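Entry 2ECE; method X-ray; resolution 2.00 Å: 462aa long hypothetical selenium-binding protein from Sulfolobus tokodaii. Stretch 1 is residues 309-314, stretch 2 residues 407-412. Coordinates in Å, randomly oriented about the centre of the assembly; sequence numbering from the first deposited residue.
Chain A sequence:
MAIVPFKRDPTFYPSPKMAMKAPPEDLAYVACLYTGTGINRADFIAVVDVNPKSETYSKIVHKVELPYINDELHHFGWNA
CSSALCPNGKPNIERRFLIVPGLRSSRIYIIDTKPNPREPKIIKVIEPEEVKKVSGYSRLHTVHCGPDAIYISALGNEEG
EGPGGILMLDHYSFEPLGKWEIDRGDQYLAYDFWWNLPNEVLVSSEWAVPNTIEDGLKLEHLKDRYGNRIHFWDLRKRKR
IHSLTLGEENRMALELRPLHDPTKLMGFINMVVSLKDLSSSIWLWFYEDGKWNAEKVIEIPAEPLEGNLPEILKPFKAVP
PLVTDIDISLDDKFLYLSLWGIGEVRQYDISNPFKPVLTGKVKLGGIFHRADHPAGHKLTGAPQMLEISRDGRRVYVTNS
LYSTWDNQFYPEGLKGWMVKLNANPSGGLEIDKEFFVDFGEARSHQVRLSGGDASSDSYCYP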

ATOM      1  N   LEU A 309      25.025   6.748   9.883  1.00 48.55           N
ATOM      2  CA  LEU A 309      23.627   7.135  10.047  1.00 46.75           C
ATOM      3  C   LEU A 309      23.296   8.413   9.285  1.00 45.45           C
ATOM      4  O   LEU A 309      24.116   9.324   9.207  1.00 45.17           O
ATOM      5  N   PRO A 310      22.088   8.495   8.706  1.00 44.38           N
ATOM      6  CA  PRO A 310      21.721   9.710   7.971  1.00 43.62           C
ATOM      7  C   PRO A 310      21.479  10.823   8.990  1.00 42.85           C
ATOM      8  O   PRO A 310      21.150  10.545  10.145  1.00 42.64           O
ATOM      9  N   GLU A 311      21.638  12.072   8.564  1.00 42.53           N
ATOM     10  CA  GLU A 311      21.479  13.229   9.450  1.00 42.79           C
ATOM     11  C   GLU A 311      20.274  13.185  10.395  1.00 41.54           C
ATOM     12  O   GLU A 311      20.409  13.457  11.587  1.00 41.05           O
ATOM     13  N   ILE A 312      19.103  12.839   9.870  1.00 40.49           N
ATOM     14  CA  ILE A 312      17.894  12.797  10.684  1.00 38.22           C
ATOM     15  C   ILE A 312      17.956  11.790  11.838  1.00 38.83           C
ATOM     16  O   ILE A 312      17.250  11.941  12.836  1.00 38.89           O
ATOM     17  N   LEU A 313      18.809  10.777  11.712  1.00 38.03           N
ATOM     18  CA  LEU A 313      18.937   9.760  12.754  1.00 38.77           C
ATOM     19  C   LEU A 313      20.170   9.883  13.651  1.00 39.95           C
ATOM     20  O   LEU A 313      20.246   9.226  14.684  1.00 39.02           O
ATOM     21  N   LYS A 314      21.135  10.715  13.273  1.00 41.64           N
ATOM     22  CA  LYS A 314      22.349  10.853  14.079  1.00 43.42           C
ATOM     23  C   LYS A 314      22.143  11.042  15.593  1.00 44.21           C
ATOM     24  O   LYS A 314      22.804  10.384  16.399  1.00 44.59           O
ATOM     25  N   ASN A 407      14.896  10.695   0.329  1.00 25.40           N
ATOM     26  CA  ASN A 407      16.066  11.555   0.366  1.00 27.28           C
ATOM     27  C   ASN A 407      16.590  11.873   1.761  1.00 27.45           C
ATOM     28  O   ASN A 407      17.754  12.235   1.912  1.00 30.00           O
ATOM     29  N   GLN A 408      15.751  11.725   2.778  1.00 26.28           N
ATOM     30  CA  GLN A 408      16.183  11.995   4.146  1.00 28.27           C
ATOM     31  C   GLN A 408      16.819  10.775   4.791  1.00 28.99           C
ATOM     32  O   GLN A 408      17.853  10.880   5.455  1.00 28.30           O
ATOM     33  N   PHE A 409      16.193   9.616   4.606  1.00 26.71           N
ATOM     34  CA  PHE A 409      16.706   8.385   5.190  1.00 26.46           C
ATOM     35  C   PHE A 409      17.753   7.664   4.347  1.00 26.22           C
ATOM     36  O   PHE A 409      18.540   6.878   4.871  1.00 25.93           O
ATOM     37  N   TYR A 410      17.751   7.926   3.045  1.00 26.44           N
ATOM     38  CA  TYR A 410      18.719   7.329   2.123  1.00 26.94           C
ATOM     39  C   TYR A 410      19.159   8.481   1.226  1.00 28.25           C
ATOM     40  O   TYR A 410      18.862   8.511   0.031  1.00 28.21           O
ATOM     41  N   PRO A 411      19.885   9.452   1.809  1.00 29.66           N
ATOM     42  CA  PRO A 411      20.390  10.643   1.123  1.00 30.61           C
ATOM     43  C   PRO A 411      21.345  10.403  -0.037  1.00 32.26           C
ATOM     44  O   PRO A 411      21.502  11.269  -0.893  1.00 32.51           O
ATOM     45  N   GLU A 412      21.979   9.238  -0.078  1.00 34.22           N
ATOM     46  CA  GLU A 412      22.906   8.946  -1.163  1.00 36.80           C
ATOM     47  C   GLU A 412      22.182   8.753  -2.493  1.00 35.46           C
ATOM     48  O   GLU A 412      22.810   8.734  -3.550  1.00 36.00           O
TER

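Packing of residues 407-412 against residues 309-314, followed along the later stretch, where the end of a helix meets an irregular segment through van der Waals contacts and one bridging water, with no direct hydrogen bond. Asn407 (chi1 m) is out of reach of the other stretch, and its amide is hydrogen-bonded elsewhere in the structure. Gln408 sets its CA-to-CB bond sideways and extends its chain with chi1 m and chi2 t; its NE2 lies 4.0 Å from Ile312 CD1, a van der Waals approach, while both amide ends find polar partners elsewhere. Its carbonyl does more: Pro310 CB packs 3.5 Å from Gln408 O, and the same oxygen accepts a hydrogen bond of 2.7 Å from water 1. That water in turn accepts from Ile312 N at 3.2 Å, so it bridges the two backbones, which form no direct hydrogen bond with each other. Phe409 (chi1 m, chi2 87°) also leaves its backbone sideways, but its ring comes nearer the other stretch. Ile312, pointing toward the helix end with chi1 and chi2 both t, lays its CG2 methyl over one ring face, 4.1 Å from the Phe409 centroid and 18° off the normal, a CH-pi contact. Leu313 (m, t) approaches the ring obliquely, with CD2 4.1 Å from Phe409 CE2. Pro310 CG meets the backbone of this residue, 3.8 Å from Phe409 O. Tyr410 (chi1 m), the first residue after the helix to leave helical phi/psi, has its CA-to-CB bond directed away and makes no contact with the other stretch, and its OH bonds elsewhere. Pro411 then points back toward the first stretch, its CD 4.1 Å from Pro310 CB, so that two proline rings, both C-gamma endo, meet. Glu412 (m, t) stays out of reach. Across the gap, Leu309 points away and Lys314 makes no contact; instead Lys314 NZ donates to Leu309 O at 2.9 Å, tying together the ends of its own stretch.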

ATOM      1  CB  LEU A 309      23.327   7.372  11.527  1.00 45.91           C
ATOM      2  CG  LEU A 309      22.555   6.351  12.362  1.00 46.69           C
ATOM      3  CD1 LEU A 309      23.002   4.935  12.056  1.00 46.91           C
ATOM      4  CD2 LEU A 309      22.765   6.684  13.832  1.00 46.68           C
ATOM      5  CB  PRO A 310      20.451   9.292   7.230  1.00 43.15           C
ATOM      6  CG  PRO A 310      19.845   8.286   8.163  1.00 43.00           C
ATOM      7  CD  PRO A 310      21.047   7.463   8.567  1.00 43.33           C
ATOM      8  CB  GLU A 311      21.421  14.515   8.617  1.00 44.45           C
ATOM      9  CG  GLU A 311      21.968  15.748   9.331  1.00 47.88           C
ATOM     10  CD  GLU A 311      23.451  15.621   9.661  1.00 50.04           C
ATOM     11  OE1 GLU A 311      24.244  15.314   8.741  1.00 50.88           O
ATOM     12  OE2 GLU A 311      23.824  15.829  10.836  1.00 49.70           O
ATOM     13  CB  ILE A 312      16.652  12.509   9.797  1.00 38.23           C
ATOM     14  CG1 ILE A 312      15.368  12.756  10.589  1.00 37.56           C
ATOM     15  CG2 ILE A 312      16.704  11.085   9.269  1.00 36.36           C
ATOM     16  CD1 ILE A 312      14.127  12.872   9.710  1.00 37.24           C
ATOM     17  CB  LEU A 313      18.931   8.356  12.135  1.00 38.01           C
ATOM     18  CG  LEU A 313      17.632   7.837  11.509  1.00 37.60           C
ATOM     19  CD1 LEU A 313      17.830   6.407  11.036  1.00 38.36           C
ATOM     20  CD2 LEU A 313      16.510   7.896  12.533  1.00 37.04           C
ATOM     21  CB  LYS A 314      23.225  11.991  13.534  1.00 44.33           C
ATOM     22  CG  LYS A 314      23.834  11.711  12.162  1.00 45.85           C
ATOM     23  CD  LYS A 314      24.819  12.802  11.750  1.00 46.33           C
ATOM     24  CE  LYS A 314      25.281  12.632  10.305  1.00 46.80           C
ATOM     25  NZ  LYS A 314      25.993  11.343  10.075  1.00 46.59           N
ATOM     26  CB  ASN A 407      15.772  12.844  -0.401  1.00 27.03           C
ATOM     27  CG  ASN A 407      15.519  12.592  -1.882  1.00 28.50           C
ATOM     28  OD1 ASN A 407      15.778  11.494  -2.390  1.00 24.82           O
ATOM     29  ND2 ASN A 407      15.015  13.607  -2.583  1.00 27.82           N
ATOM     30  CB  GLN A 408      15.007  12.432   5.010  1.00 28.10           C
ATOM     31  CG  GLN A 408      14.427  13.773   4.658  1.00 29.60           C
ATOM     32  CD  GLN A 408      13.233  14.096   5.521  1.00 31.01           C
ATOM     33  OE1 GLN A 408      12.174  13.482   5.386  1.00 32.06           O
ATOM     34  NE2 GLN A 408      13.396  15.051   6.430  1.00 30.71           N
ATOM     35  CB  PHE A 409      15.552   7.438   5.529  1.00 24.94           C
ATOM     36  CG  PHE A 409      14.707   7.913   6.683  1.00 25.44           C
ATOM     37  CD1 PHE A 409      13.632   8.778   6.475  1.00 24.79           C
ATOM     38  CD2 PHE A 409      15.018   7.527   7.987  1.00 24.79           C
ATOM     39  CE1 PHE A 409      12.878   9.253   7.551  1.00 25.94           C
ATOM     40  CE2 PHE A 409      14.272   7.995   9.071  1.00 24.70           C
ATOM     41  CZ  PHE A 409      13.198   8.861   8.854  1.00 25.12           C
ATOM     42  CB  TYR A 410      18.062   6.204   1.309  1.00 25.39           C
ATOM     43  CG  TYR A 410      17.693   5.007   2.164  1.00 25.47           C
ATOM     44  CD1 TYR A 410      18.663   4.087   2.570  1.00 22.16           C
ATOM     45  CD2 TYR A 410      16.395   4.847   2.648  1.00 24.21           C
ATOM     46  CE1 TYR A 410      18.350   3.050   3.444  1.00 22.83           C
ATOM     47  CE2 TYR A 410      16.072   3.812   3.523  1.00 24.78           C
ATOM     48  CZ  TYR A 410      17.054   2.921   3.920  1.00 23.06           C
ATOM     49  OH  TYR A 410      16.748   1.928   4.822  1.00 24.22           O
ATOM     50  CB  PRO A 411      21.034  11.435   2.256  1.00 29.49           C
ATOM     51  CG  PRO A 411      21.584  10.356   3.119  1.00 29.93           C
ATOM     52  CD  PRO A 411      20.423   9.385   3.181  1.00 28.78           C
ATOM     53  CB  GLU A 412      23.744   7.713  -0.823  1.00 41.24           C
ATOM     54  CG  GLU A 412      24.603   7.896   0.425  1.00 46.54           C
ATOM     55  CD  GLU A 412      25.535   6.726   0.673  1.00 49.90           C
ATOM     56  OE1 GLU A 412      26.207   6.294  -0.290  1.00 52.14           O
ATOM     57  OE2 GLU A 412      25.606   6.247   1.827  1.00 51.31           O
TER
HETATM   58  O   HOH W   1      18.605  13.142   6.771  1.00 39.20           O